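PDB 2G3W: hypothetical protein XAC2396 from Xanthomonas axonopodis pv. citri, which is of unknown function but has a compact fold built around a variation of the PD-(D/E)XK nuclease motif. Local coordinates for residues 10-15 and 46-51; 16-21 and 156-161; 39-44 and 150-155; 128-133 and 177-182. One frame throughout, in Å; residues are numbered along the deposited sequence.

Contact 1: residues 10-15 and 46-51; sequences AELQIS and AFALFA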
loop_
_atom_site.group_PDB
_atom_site.type_symbol
_atom_site.label_atom_id
_atom_site.label_comp_id
_atom_site.label_asym_id
_atom_site.label_seq_id
_atom_site.Cartn_x
_atom_site.Cartn_y
_atom_site.Cartn_z
ATOM N N ALA A 10 29.803 -1.094 -1.561
ATOM C CA ALA A 10 28.650 -1.280 -2.428
ATOM C C ALA A 10 28.484 -0.076 -3.323
ATOM O O ALA A 10 28.432 1.047 -2.846
ATOM C CB ALA A 10 27.408 -1.504 -1.605
ATOM N N GLU A 11 28.427 -0.314 -4.627
ATOM C CA GLU A 11 28.110 0.743 -5.579
ATOM C C GLU A 11 26.690 0.497 -6.083
ATOM O O GLU A 11 26.373 -0.603 -6.572
ATOM C CB GLU A 11 29.100 0.763 -6.732
ATOM C CG GLU A 11 30.576 0.664 -6.310
ATOM C CD GLU A 11 31.134 1.940 -5.650
ATOM O OE1 GLU A 11 30.795 3.066 -6.098
ATOM O OE2 GLU A 11 31.933 1.810 -4.689
ATOM N N LEU A 12 25.836 1.505 -5.939
ATOM C CA LEU A 12 24.449 1.391 -6.384
ATOM C C LEU A 12 24.139 2.379 -7.500
ATOM O O LEU A 12 24.283 3.596 -7.327
ATOM C CB LEU A 12 23.480 1.613 -5.210
ATOM C CG LEU A 12 23.616 0.770 -3.933
ATOM C CD1 LEU A 12 22.630 1.220 -2.869
ATOM C CD2 LEU A 12 23.432 -0.708 -4.251
ATOM N N GLN A 13 23.752 1.845 -8.654
ATOM C CA GLN A 13 23.192 2.647 -9.718
ATOM C C GLN A 13 21.682 2.453 -9.704
ATOM O O GLN A 13 21.173 1.403 -10.104
ATOM C CB GLN A 13 23.789 2.278 -11.073
ATOM C CG GLN A 13 23.499 3.316 -12.162
ATOM C CD GLN A 13 24.119 4.680 -11.882
ATOM O OE1 GLN A 13 25.325 4.873 -12.034
ATOM N NE2 GLN A 13 23.287 5.637 -11.502
ATOM N N ILE A 14 20.990 3.480 -9.221
ATOM C CA ILE A 14 19.557 3.425 -8.898
ATOM C C ILE A 14 18.728 4.106 -9.992
ATOM O O ILE A 14 19.053 5.197 -10.454
ATOM C CB ILE A 14 19.272 4.051 -7.519
ATOM C CG1 ILE A 14 20.144 3.384 -6.450
ATOM C CG2 ILE A 14 17.754 3.958 -7.152
ATOM C CD1 ILE A 14 19.825 3.821 -5.036
ATOM N N SER A 15 17.684 3.407 -10.424
ATOM C CA SER A 15 16.719 3.917 -11.383
ATOM C C SER A 15 15.346 3.708 -10.781
ATOM O O SER A 15 14.736 2.642 -10.926
ATOM C CB SER A 15 16.834 3.171 -12.701
ATOM O OG SER A 15 18.068 3.456 -13.311
ATOM N N ALA A 46 17.559 -1.461 1.839
ATOM C CA ALA A 46 16.849 -0.363 2.514
ATOM C C ALA A 46 17.400 0.985 2.100
ATOM O O ALA A 46 16.643 1.934 1.833
ATOM C CB ALA A 46 16.905 -0.513 4.023
ATOM N N PHE A 47 18.724 1.075 2.048
ATOM C CA PHE A 47 19.335 2.275 1.551
ATOM C C PHE A 47 18.797 2.591 0.138
ATOM O O PHE A 47 18.378 3.720 -0.139
ATOM C CB PHE A 47 20.878 2.172 1.609
ATOM C CG PHE A 47 21.561 3.494 1.356
ATOM C CD1 PHE A 47 21.592 4.020 0.089
ATOM C CD2 PHE A 47 22.129 4.225 2.403
ATOM C CE1 PHE A 47 22.191 5.266 -0.173
ATOM C CE2 PHE A 47 22.762 5.474 2.147
ATOM C CZ PHE A 47 22.771 5.984 0.866
ATOM N N ALA A 48 18.757 1.590 -0.738
ATOM C CA ALA A 48 18.287 1.795 -2.101
ATOM C C ALA A 48 16.821 2.198 -2.176
ATOM O O ALA A 48 16.443 3.000 -3.057
ATOM C CB ALA A 48 18.553 0.559 -2.954
ATOM N N LEU A 49 15.989 1.654 -1.288
ATOM C CA LEU A 49 14.564 2.029 -1.263
ATOM C C LEU A 49 14.337 3.494 -0.841
ATOM O O LEU A 49 13.371 4.121 -1.260
ATOM C CB LEU A 49 13.736 1.070 -0.392
ATOM C CG LEU A 49 13.705 -0.409 -0.838
ATOM C CD1 LEU A 49 12.831 -1.259 0.105
ATOM C CD2 LEU A 49 13.227 -0.503 -2.286
ATOM N N PHE A 50 15.250 4.029 -0.041
ATOM C CA PHE A 50 15.079 5.340 0.574
ATOM C C PHE A 50 16.199 6.327 0.242
ATOM O O PHE A 50 16.357 7.328 0.932
ATOM C CB PHE A 50 14.944 5.165 2.097
ATOM C CG PHE A 50 13.665 4.507 2.485
ATOM C CD1 PHE A 50 12.480 5.238 2.499
ATOM C CD2 PHE A 50 13.618 3.138 2.722
ATOM C CE1 PHE A 50 11.306 4.639 2.772
ATOM C CE2 PHE A 50 12.438 2.528 3.003
ATOM C CZ PHE A 50 11.271 3.280 3.041
ATOM N N ALA A 51 16.956 6.043 -0.824
ATOM C CA ALA A 51 18.264 6.626 -1.042
ATOM C C ALA A 51 18.212 8.128 -1.225
ATOM O O ALA A 51 17.362 8.663 -1.957
ATOM C CB ALA A 51 18.962 5.968 -2.233
#
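CD1 of L12 approaches the F47 ring obliquely, 4.2 Å from CD1 of F47. The same ring has aromatic company outside the two segments: H25 meets it edge-to-face, and F57 lies against it with the planes about 40° apart. The F50 ring has an in-plane neighbour at its edge, the carbonyl oxygen of A46 one helical turn back. The rest is aliphatic. I14 comes in beside L12: with its chi2 anti (-173°), CD1 stretches away from the strand and meets two alanines, 3.9 Å from CA of A48 and 3.6 Å from CB of A51. The methyl of A48 takes the tips of both L12 and I14, each CD1 4.1 Å from CB of A48. No hydrogen bond crosses here, so apolar packing alone joins the segments. F50 is where the chain leaves helical geometry, and A51 follows as the helix 37-49 gives out over strand 6-16. Strand 21-31 flanks on one side through L27 and H25, strand 149-157 on the other through F152 and V154.

Contact 2: residues 16-21 and 156-161; sequences DMDRGY and IQDGEV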
loop_
_atom_site.group_PDB
_atom_site.type_symbol
_atom_site.label_atom_id
_atom_site.label_comp_id
_atom_site.label_asym_id
_atom_site.label_seq_id
_atom_site.Cartn_x
_atom_site.Cartn_y
_atom_site.Cartn_z
ATOM N N ASP A 16 14.873 4.728 -10.081
ATOM C CA ASP A 16 13.593 4.641 -9.407
ATOM C C ASP A 16 12.562 5.423 -10.212
ATOM O O ASP A 16 12.496 6.646 -10.120
ATOM C CB ASP A 16 13.701 5.192 -7.983
ATOM C CG ASP A 16 12.442 4.938 -7.153
ATOM O OD1 ASP A 16 11.329 4.792 -7.696
ATOM O OD2 ASP A 16 12.568 4.873 -5.923
HETATM N N MSE A 17 11.770 4.701 -11.003
HETATM C CA MSE A 17 10.655 5.256 -11.783
HETATM C C MSE A 17 9.596 5.879 -10.876
HETATM O O MSE A 17 8.985 6.896 -11.194
HETATM C CB MSE A 17 9.984 4.146 -12.597
HETATM C CG MSE A 17 10.483 3.950 -14.018
HETATM SE SE MSE A 17 9.796 2.302 -14.895
HETATM C CE MSE A 17 8.372 1.766 -13.648
ATOM N N ASP A 18 9.356 5.234 -9.739
ATOM C CA ASP A 18 8.303 5.665 -8.814
ATOM C C ASP A 18 8.560 7.041 -8.166
ATOM O O ASP A 18 7.614 7.808 -7.943
ATOM C CB ASP A 18 8.054 4.591 -7.732
ATOM C CG ASP A 18 7.559 3.262 -8.307
ATOM O OD1 ASP A 18 7.053 3.241 -9.442
ATOM O OD2 ASP A 18 7.662 2.222 -7.613
ATOM N N ARG A 19 9.830 7.351 -7.895
ATOM C CA ARG A 19 10.229 8.569 -7.163
ATOM C C ARG A 19 10.700 9.693 -8.075
ATOM O O ARG A 19 10.764 10.850 -7.652
ATOM C CB ARG A 19 11.400 8.278 -6.211
ATOM C CG ARG A 19 11.071 7.675 -4.862
ATOM C CD ARG A 19 12.388 7.214 -4.174
ATOM N NE ARG A 19 13.102 8.332 -3.562
ATOM C CZ ARG A 19 14.366 8.318 -3.154
ATOM N NH1 ARG A 19 15.120 7.236 -3.293
ATOM N NH2 ARG A 19 14.879 9.419 -2.622
ATOM N N GLY A 20 11.075 9.342 -9.302
ATOM C CA GLY A 20 11.864 10.230 -10.131
ATOM C C GLY A 20 13.275 10.364 -9.578
ATOM O O GLY A 20 13.868 11.446 -9.624
ATOM N N TYR A 21 13.818 9.258 -9.071
ATOM C CA TYR A 21 15.150 9.243 -8.473
ATOM C C TYR A 21 16.156 8.418 -9.272
ATOM O O TYR A 21 16.040 7.192 -9.363
ATOM C CB TYR A 21 15.085 8.721 -7.035
ATOM C CG TYR A 21 16.378 8.881 -6.281
ATOM C CD1 TYR A 21 16.669 10.071 -5.618
ATOM C CD2 TYR A 21 17.317 7.853 -6.236
ATOM C CE1 TYR A 21 17.861 10.237 -4.927
ATOM C CE2 TYR A 21 18.511 7.997 -5.541
ATOM C CZ TYR A 21 18.773 9.186 -4.883
ATOM O OH TYR A 21 19.942 9.350 -4.200
ATOM N N ILE A 156 13.686 0.317 -9.762
ATOM C CA ILE A 156 12.403 0.415 -9.037
ATOM C C ILE A 156 11.332 0.981 -9.963
ATOM O O ILE A 156 11.549 2.010 -10.616
ATOM C CB ILE A 156 12.537 1.234 -7.738
ATOM C CG1 ILE A 156 13.718 0.698 -6.905
ATOM C CG2 ILE A 156 11.224 1.199 -6.943
ATOM C CD1 ILE A 156 14.048 1.525 -5.641
ATOM N N GLN A 157 10.213 0.260 -10.057
ATOM C CA GLN A 157 9.132 0.569 -10.995
ATOM C C GLN A 157 7.815 -0.083 -10.541
ATOM O O GLN A 157 7.773 -1.292 -10.319
ATOM C CB GLN A 157 9.517 0.099 -12.413
ATOM C CG GLN A 157 9.446 -1.429 -12.690
ATOM C CD GLN A 157 10.480 -2.283 -11.940
ATOM O OE1 GLN A 157 11.434 -1.777 -11.350
ATOM N NE2 GLN A 157 10.289 -3.594 -11.983
ATOM N N ASP A 158 6.753 0.702 -10.414
ATOM C CA ASP A 158 5.443 0.186 -9.988
ATOM C C ASP A 158 5.469 -0.603 -8.659
ATOM O O ASP A 158 4.761 -1.599 -8.505
ATOM C CB ASP A 158 4.808 -0.651 -11.105
ATOM C CG ASP A 158 4.523 0.166 -12.348
ATOM O OD1 ASP A 158 4.313 1.391 -12.204
ATOM O OD2 ASP A 158 4.508 -0.418 -13.456
ATOM N N GLY A 159 6.287 -0.145 -7.715
ATOM C CA GLY A 159 6.416 -0.771 -6.393
ATOM C C GLY A 159 7.254 -2.039 -6.353
ATOM O O GLY A 159 7.402 -2.669 -5.300
ATOM N N GLU A 160 7.814 -2.405 -7.496
ATOM C CA GLU A 160 8.643 -3.585 -7.617
ATOM C C GLU A 160 10.122 -3.181 -7.646
ATOM O O GLU A 160 10.496 -2.179 -8.271
ATOM C CB GLU A 160 8.260 -4.320 -8.894
ATOM C CG GLU A 160 9.088 -5.517 -9.200
ATOM C CD GLU A 160 8.632 -6.230 -10.441
ATOM O OE1 GLU A 160 8.930 -5.762 -11.562
ATOM O OE2 GLU A 160 7.997 -7.288 -10.295
ATOM N N VAL A 161 10.960 -3.953 -6.965
ATOM C CA VAL A 161 12.384 -3.642 -6.908
ATOM C C VAL A 161 13.195 -4.819 -7.427
ATOM O O VAL A 161 12.949 -5.963 -7.047
ATOM C CB VAL A 161 12.840 -3.174 -5.469
ATOM C CG1 VAL A 161 12.490 -4.191 -4.429
ATOM C CG2 VAL A 161 14.356 -2.815 -5.429
#
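D18 grips the turn at D158 and G159 with both carboxylate oxygens. OD1 of D18 takes the N-H of D158 at 2.7 Å on its syn lone pair, a bent bond (132°), while OD2 of D18 takes the N-H of G159, also at 2.7 Å and straighter (158°), from the syn side. Two successive amides are thus held by one carboxylate. A third hydrogen bond is backbone to backbone: N of M17 gives to O of I156 at 2.7 Å, beside the parallel bridge of D16 with I156.

OD1 of D158 sits 4.3 Å from OD1 of D18, but it accepts the N-H of Y74 of the second subunit, which may ease the repulsion; R54 of that subunit adds a long, weak ion pair to D18.

The methyls of I156 make van der Waals contact with two carboxylates: its CD1 lies 3.7 Å from OD2 of D16 and its CG2 3.8 Å from OD2 of D18. The side chains of D16 and I156 cross at a slant. The close approach of M17 to Q157 is doubtful in the model.

Within 16-21, OD1 of D16 accepts from N of R19 in an Asx motif, and G20 and Y21 face D16 in a G1 bulge. In 156-161, Q157 to E160 form a type I' turn. Two beta-hairpin ends, one on strands 6-16 and 21-31, the other on 149-157 and 160-165, are thereby joined.

Contact 3: residues 39-44 and 150-155; sequences RLMVRL and MRFDVI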
loop_
_atom_site.group_PDB
_atom_site.type_symbol
_atom_site.label_atom_id
_atom_site.label_comp_id
_atom_site.label_asym_id
_atom_site.label_seq_id
_atom_site.Cartn_x
_atom_site.Cartn_y
_atom_site.Cartn_z
ATOM N N ARG A 39 20.747 -9.976 6.651
ATOM C CA ARG A 39 20.416 -8.663 7.273
ATOM C C ARG A 39 21.237 -7.564 6.641
ATOM O O ARG A 39 20.704 -6.480 6.356
ATOM C CB ARG A 39 20.715 -8.661 8.774
ATOM C CG ARG A 39 20.064 -7.474 9.506
ATOM C CD ARG A 39 20.416 -7.539 10.987
ATOM N NE ARG A 39 19.742 -6.489 11.751
ATOM C CZ ARG A 39 20.054 -5.197 11.711
ATOM N NH1 ARG A 39 21.079 -4.760 10.952
ATOM N NH2 ARG A 39 19.352 -4.336 12.461
ATOM N N LEU A 40 22.525 -7.827 6.382
ATOM C CA LEU A 40 23.351 -6.796 5.710
ATOM C C LEU A 40 22.758 -6.395 4.351
ATOM O O LEU A 40 22.693 -5.205 3.987
ATOM C CB LEU A 40 24.814 -7.258 5.572
ATOM C CG LEU A 40 25.606 -6.030 5.122
ATOM C CD1 LEU A 40 26.580 -5.593 6.146
ATOM C CD2 LEU A 40 26.204 -6.177 3.731
HETATM N N MSE A 41 22.326 -7.376 3.578
HETATM C CA MSE A 41 21.787 -7.089 2.255
HETATM C C MSE A 41 20.409 -6.392 2.349
HETATM O O MSE A 41 20.054 -5.575 1.498
HETATM C CB MSE A 41 21.751 -8.363 1.349
HETATM C CG MSE A 41 23.148 -8.969 1.056
HETATM SE SE MSE A 41 24.226 -7.715 0.063
HETATM C CE MSE A 41 23.199 -7.742 -1.574
ATOM N N VAL A 42 19.651 -6.695 3.384
ATOM C CA VAL A 42 18.383 -5.976 3.643
ATOM C C VAL A 42 18.717 -4.510 3.960
ATOM O O VAL A 42 18.004 -3.598 3.484
ATOM C CB VAL A 42 17.547 -6.592 4.782
ATOM C CG1 VAL A 42 16.318 -5.707 5.132
ATOM C CG2 VAL A 42 17.014 -7.980 4.379
ATOM N N ARG A 43 19.807 -4.260 4.715
ATOM C CA ARG A 43 20.201 -2.870 4.967
ATOM C C ARG A 43 20.617 -2.162 3.679
ATOM O O ARG A 43 20.303 -0.993 3.457
ATOM C CB ARG A 43 21.387 -2.767 5.915
ATOM C CG ARG A 43 21.186 -3.124 7.370
ATOM C CD ARG A 43 22.211 -2.218 8.138
ATOM N NE ARG A 43 23.539 -2.858 8.153
ATOM C CZ ARG A 43 24.709 -2.254 8.046
ATOM N NH1 ARG A 43 24.806 -0.943 7.813
ATOM N NH2 ARG A 43 25.810 -3.000 8.103
ATOM N N LEU A 44 21.384 -2.857 2.845
ATOM C CA LEU A 44 21.759 -2.307 1.547
ATOM C C LEU A 44 20.507 -2.035 0.705
ATOM O O LEU A 44 20.358 -0.960 0.131
ATOM C CB LEU A 44 22.719 -3.247 0.814
ATOM C CG LEU A 44 23.241 -2.701 -0.502
ATOM C CD1 LEU A 44 24.084 -1.423 -0.235
ATOM C CD2 LEU A 44 24.020 -3.772 -1.223
HETATM N N MSE A 150 30.779 -4.843 -4.016
HETATM C CA MSE A 150 29.541 -5.101 -4.771
HETATM C C MSE A 150 29.187 -3.986 -5.731
HETATM O O MSE A 150 29.478 -2.817 -5.472
HETATM C CB MSE A 150 28.363 -5.336 -3.816
HETATM C CG MSE A 150 28.697 -6.313 -2.709
HETATM SE SE MSE A 150 27.148 -6.708 -1.646
HETATM C CE MSE A 150 26.570 -8.006 -2.800
ATOM N N ARG A 151 28.549 -4.356 -6.837
ATOM C CA ARG A 151 27.973 -3.377 -7.773
ATOM C C ARG A 151 26.559 -3.809 -8.152
ATOM O O ARG A 151 26.384 -4.901 -8.685
ATOM C CB ARG A 151 28.838 -3.242 -9.028
ATOM C CG ARG A 151 30.030 -2.314 -8.865
ATOM C CD ARG A 151 31.146 -2.628 -9.860
ATOM N NE ARG A 151 32.015 -1.472 -10.085
ATOM N N PHE A 152 25.568 -2.968 -7.858
ATOM C CA PHE A 152 24.170 -3.258 -8.176
ATOM C C PHE A 152 23.496 -2.170 -9.003
ATOM O O PHE A 152 23.660 -0.967 -8.738
ATOM C CB PHE A 152 23.339 -3.482 -6.900
ATOM C CG PHE A 152 23.544 -4.829 -6.273
ATOM C CD1 PHE A 152 22.811 -5.940 -6.705
ATOM C CD2 PHE A 152 24.468 -4.993 -5.249
ATOM C CE1 PHE A 152 23.016 -7.189 -6.128
ATOM C CE2 PHE A 152 24.685 -6.236 -4.680
ATOM C CZ PHE A 152 23.955 -7.335 -5.113
ATOM N N ASP A 153 22.744 -2.611 -10.018
ATOM C CA ASP A 153 21.651 -1.826 -10.562
ATOM C C ASP A 153 20.455 -2.147 -9.727
ATOM O O ASP A 153 20.155 -3.326 -9.495
ATOM C CB ASP A 153 21.364 -2.225 -12.007
ATOM C CG ASP A 153 22.494 -1.859 -12.937
ATOM O OD1 ASP A 153 22.998 -0.719 -12.858
ATOM O OD2 ASP A 153 22.885 -2.714 -13.746
ATOM N N VAL A 154 19.824 -1.093 -9.220
ATOM C CA VAL A 154 18.576 -1.200 -8.497
ATOM C C VAL A 154 17.532 -0.512 -9.354
ATOM O O VAL A 154 17.574 0.717 -9.552
ATOM C CB VAL A 154 18.649 -0.531 -7.109
ATOM C CG1 VAL A 154 17.457 -0.982 -6.242
ATOM C CG2 VAL A 154 19.974 -0.857 -6.413
ATOM N N ILE A 155 16.633 -1.319 -9.902
ATOM C CA ILE A 155 15.604 -0.822 -10.788
ATOM C C ILE A 155 14.277 -0.856 -9.991
ATOM O O ILE A 155 13.829 -1.935 -9.572
ATOM C CB ILE A 155 15.525 -1.668 -12.074
ATOM C CG1 ILE A 155 16.679 -1.313 -13.022
ATOM C CG2 ILE A 155 14.218 -1.421 -12.813
ATOM C CD1 ILE A 155 17.122 -2.448 -13.880
#
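M41 reaches for M150 tip to tip, both modelled as selenomethionine, with SE of M41 3.5 Å from SE of M150. M41 bends twice on the way: chi2 (-63°) and chi3 (-67°) are both folded, and the latter sets its CE 3.6 Å from CE of M150. That methyl also touches CZ of F152 at 3.6 Å, approaching the ring obliquely, while the two side chains as wholes cross at about a right angle.

One helical turn on comes L44, whose CB points toward the strand. Its CD2 is shared between two partners: SE of M150 at 4.3 Å and CD2 of F152 at 4.2 Å, again oblique to the ring. F152 is further bounded by M150, two residues earlier in the same strand, whose SE lies at the ring's edge, in its plane. The four side chains thus form one buried apolar cluster with no hydrogen bond across it.

L44 also packs on A10 of strand 6-16 and on L27 and L29 of strand 21-31; F152 does so on M163 and A165 of strand 160-165. The axes of the segments 39-44 and 150-155 come within 12.6 Å at an angle of 50°, a wide gap that the long selenomethionines and the phenylalanine bridge. This is a helix laid across one face of a mixed beta-sheet, consistent with an alpha/beta core of the PD-(D/E)XK clan.

Contact 4: residues 128-133 and 177-182; sequences NLRVIE and RQAPAE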
loop_
_atom_site.group_PDB
_atom_site.type_symbol
_atom_site.label_atom_id
_atom_site.label_comp_id
_atom_site.label_asym_id
_atom_site.label_seq_id
_atom_site.Cartn_x
_atom_site.Cartn_y
_atom_site.Cartn_z
ATOM N N ASN A 128 2.887 8.739 11.532
ATOM C CA ASN A 128 4.133 9.040 10.822
ATOM C C ASN A 128 4.964 7.782 10.659
ATOM O O ASN A 128 6.178 7.828 10.458
ATOM C CB ASN A 128 4.922 10.128 11.554
ATOM C CG ASN A 128 5.384 9.695 12.959
ATOM O OD1 ASN A 128 4.708 8.930 13.646
ATOM N ND2 ASN A 128 6.538 10.215 13.388
ATOM N N LEU A 129 4.292 6.652 10.745
ATOM C CA LEU A 129 4.934 5.354 10.659
ATOM C C LEU A 129 4.705 4.718 9.299
ATOM O O LEU A 129 3.603 4.753 8.773
ATOM C CB LEU A 129 4.354 4.448 11.753
ATOM C CG LEU A 129 4.779 2.970 11.783
ATOM C CD1 LEU A 129 6.280 2.829 11.944
ATOM C CD2 LEU A 129 4.044 2.309 12.962
ATOM N N ARG A 130 5.768 4.172 8.718
ATOM C CA ARG A 130 5.686 3.344 7.517
ATOM C C ARG A 130 6.127 1.916 7.866
ATOM O O ARG A 130 7.204 1.715 8.434
ATOM C CB ARG A 130 6.603 3.941 6.413
ATOM C CG ARG A 130 6.629 3.146 5.106
ATOM C CD ARG A 130 7.623 3.817 4.087
ATOM N NE ARG A 130 7.092 5.129 3.744
ATOM C CZ ARG A 130 6.116 5.355 2.865
ATOM N NH1 ARG A 130 5.539 4.359 2.188
ATOM N NH2 ARG A 130 5.700 6.579 2.684
ATOM N N VAL A 131 5.304 0.917 7.571
ATOM C CA VAL A 131 5.687 -0.457 7.845
ATOM C C VAL A 131 5.683 -1.170 6.520
ATOM O O VAL A 131 4.699 -1.100 5.755
ATOM C CB VAL A 131 4.731 -1.187 8.864
ATOM C CG1 VAL A 131 5.182 -2.693 9.030
ATOM C CG2 VAL A 131 4.742 -0.472 10.210
ATOM N N ILE A 132 6.818 -1.786 6.199
ATOM C CA ILE A 132 6.894 -2.612 5.002
ATOM C C ILE A 132 7.370 -4.030 5.312
ATOM O O ILE A 132 8.084 -4.273 6.314
ATOM C CB ILE A 132 7.736 -1.988 3.878
ATOM C CG1 ILE A 132 9.198 -2.090 4.152
ATOM C CG2 ILE A 132 7.325 -0.492 3.542
ATOM C CD1 ILE A 132 9.968 -2.066 2.878
ATOM N N GLU A 133 6.934 -4.968 4.475
ATOM C CA GLU A 133 7.344 -6.360 4.636
ATOM C C GLU A 133 7.948 -6.849 3.324
ATOM O O GLU A 133 7.365 -6.640 2.253
ATOM C CB GLU A 133 6.177 -7.262 5.006
ATOM C CG GLU A 133 6.619 -8.712 4.940
ATOM C CD GLU A 133 5.664 -9.670 5.578
ATOM O OE1 GLU A 133 4.612 -9.230 6.082
ATOM O OE2 GLU A 133 5.984 -10.883 5.607
ATOM N N ARG A 177 2.414 -2.339 4.710
ATOM C CA ARG A 177 1.423 -2.544 5.761
ATOM C C ARG A 177 0.834 -1.238 6.279
ATOM O O ARG A 177 -0.283 -1.206 6.736
ATOM C CB ARG A 177 2.069 -3.292 6.945
ATOM C CG ARG A 177 2.674 -4.655 6.578
ATOM C CD ARG A 177 1.594 -5.692 6.378
ATOM N NE ARG A 177 2.139 -7.069 6.320
ATOM C CZ ARG A 177 1.439 -8.123 5.908
ATOM N NH1 ARG A 177 0.182 -7.967 5.507
ATOM N NH2 ARG A 177 1.980 -9.342 5.890
ATOM N N GLN A 178 1.611 -0.164 6.267
ATOM C CA GLN A 178 1.122 1.117 6.766
ATOM C C GLN A 178 1.976 2.195 6.142
ATOM O O GLN A 178 3.158 1.975 5.987
ATOM C CB GLN A 178 1.271 1.176 8.290
ATOM C CG GLN A 178 0.529 2.372 8.913
ATOM C CD GLN A 178 0.318 2.269 10.415
ATOM O OE1 GLN A 178 -0.042 1.219 10.917
ATOM N NE2 GLN A 178 0.491 3.388 11.126
ATOM N N ALA A 179 1.393 3.335 5.768
ATOM C CA ALA A 179 2.194 4.465 5.290
ATOM C C ALA A 179 1.645 5.749 5.901
ATOM O O ALA A 179 0.446 5.817 6.154
ATOM C CB ALA A 179 2.172 4.526 3.758
ATOM N N PRO A 180 2.510 6.763 6.166
ATOM C CA PRO A 180 2.002 8.063 6.639
ATOM C C PRO A 180 0.950 8.688 5.710
ATOM O O PRO A 180 1.026 8.524 4.497
ATOM C CB PRO A 180 3.244 8.974 6.652
ATOM C CG PRO A 180 4.423 8.085 6.613
ATOM C CD PRO A 180 3.985 6.715 6.104
ATOM N N ALA A 181 -0.025 9.388 6.290
ATOM C CA ALA A 181 -0.970 10.167 5.501
ATOM C C ALA A 181 -0.204 11.196 4.689
ATOM O O ALA A 181 0.712 11.844 5.192
ATOM C CB ALA A 181 -2.018 10.847 6.386
ATOM N N GLU A 182 -0.535 11.275 3.411
ATOM C CA GLU A 182 -0.044 12.353 2.561
ATOM C C GLU A 182 -0.912 13.606 2.712
ATOM O O GLU A 182 -2.055 13.580 3.180
ATOM C CB GLU A 182 0.024 11.904 1.097
ATOM C CG GLU A 182 -1.052 10.893 0.692
ATOM C CD GLU A 182 -0.605 9.995 -0.454
ATOM O OE1 GLU A 182 0.498 9.405 -0.356
ATOM O OE2 GLU A 182 -1.355 9.885 -1.457
ATOM O OXT GLU A 182 -0.476 14.697 2.357
HETATM O O HOH W 1 1.421 5.770 9.998
#
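V131 and Q178 form an antiparallel hydrogen-bonded pair, N of V131 giving to O of Q178 at 2.9 Å, and a classic bulge sets R177 as well as Q178 against V131. O of V131 therefore accepts twice: from N of Q178 at 3.3 Å and weakly from N of R177 at 2.8 Å.

E133 and R177 close one end with a salt bridge. OE1 of E133 lies at the edge of the guanidinium, near its plane, and takes NH2 of R177 at 2.6 Å; NE of R177 bonds it weakly. The carboxylate and guanidinium planes stand 49° apart. Nearer the backbone, CG1 of V131 packs on CB of R177 at 3.8 Å.

At the other end, CD of P180 lies 3.3 Å from O of L129 and also over one face of the R130 guanidinium, whose NE is bridged to E101. A water donates to O of L129 at 2.7 Å and accepts from NE2 of Q178.

Backbone bonds, a salt bridge and a water hold R177 and Q178; A179 and P180 add packing. Polar bonds also cross the dimer: R177 NH1 gives to Y22 O and Q178 OE1 accepts from N24, both of the second subunit.

Contacts 1 and 3 belong to one core: their centres are about 7 Å apart, they share helix 37-49, and their strands are neighbours in the sheet, where N of F152 meets O of E11 at 2.8 Å. Contact 2 continues the same two strands to their ends, its centre about 11 Å from that of contact 1, and R19 NH2 reaches back 2.7 Å to O of A51. Contact 4 lies farther along the sheet, its centre about 22 Å from that of contact 3 and on the opposite side of the chain's centre; it meets contact 1 through F50 and R130. Contacts 2 and 4, with centres about 17 Å apart, both touch the second subunit.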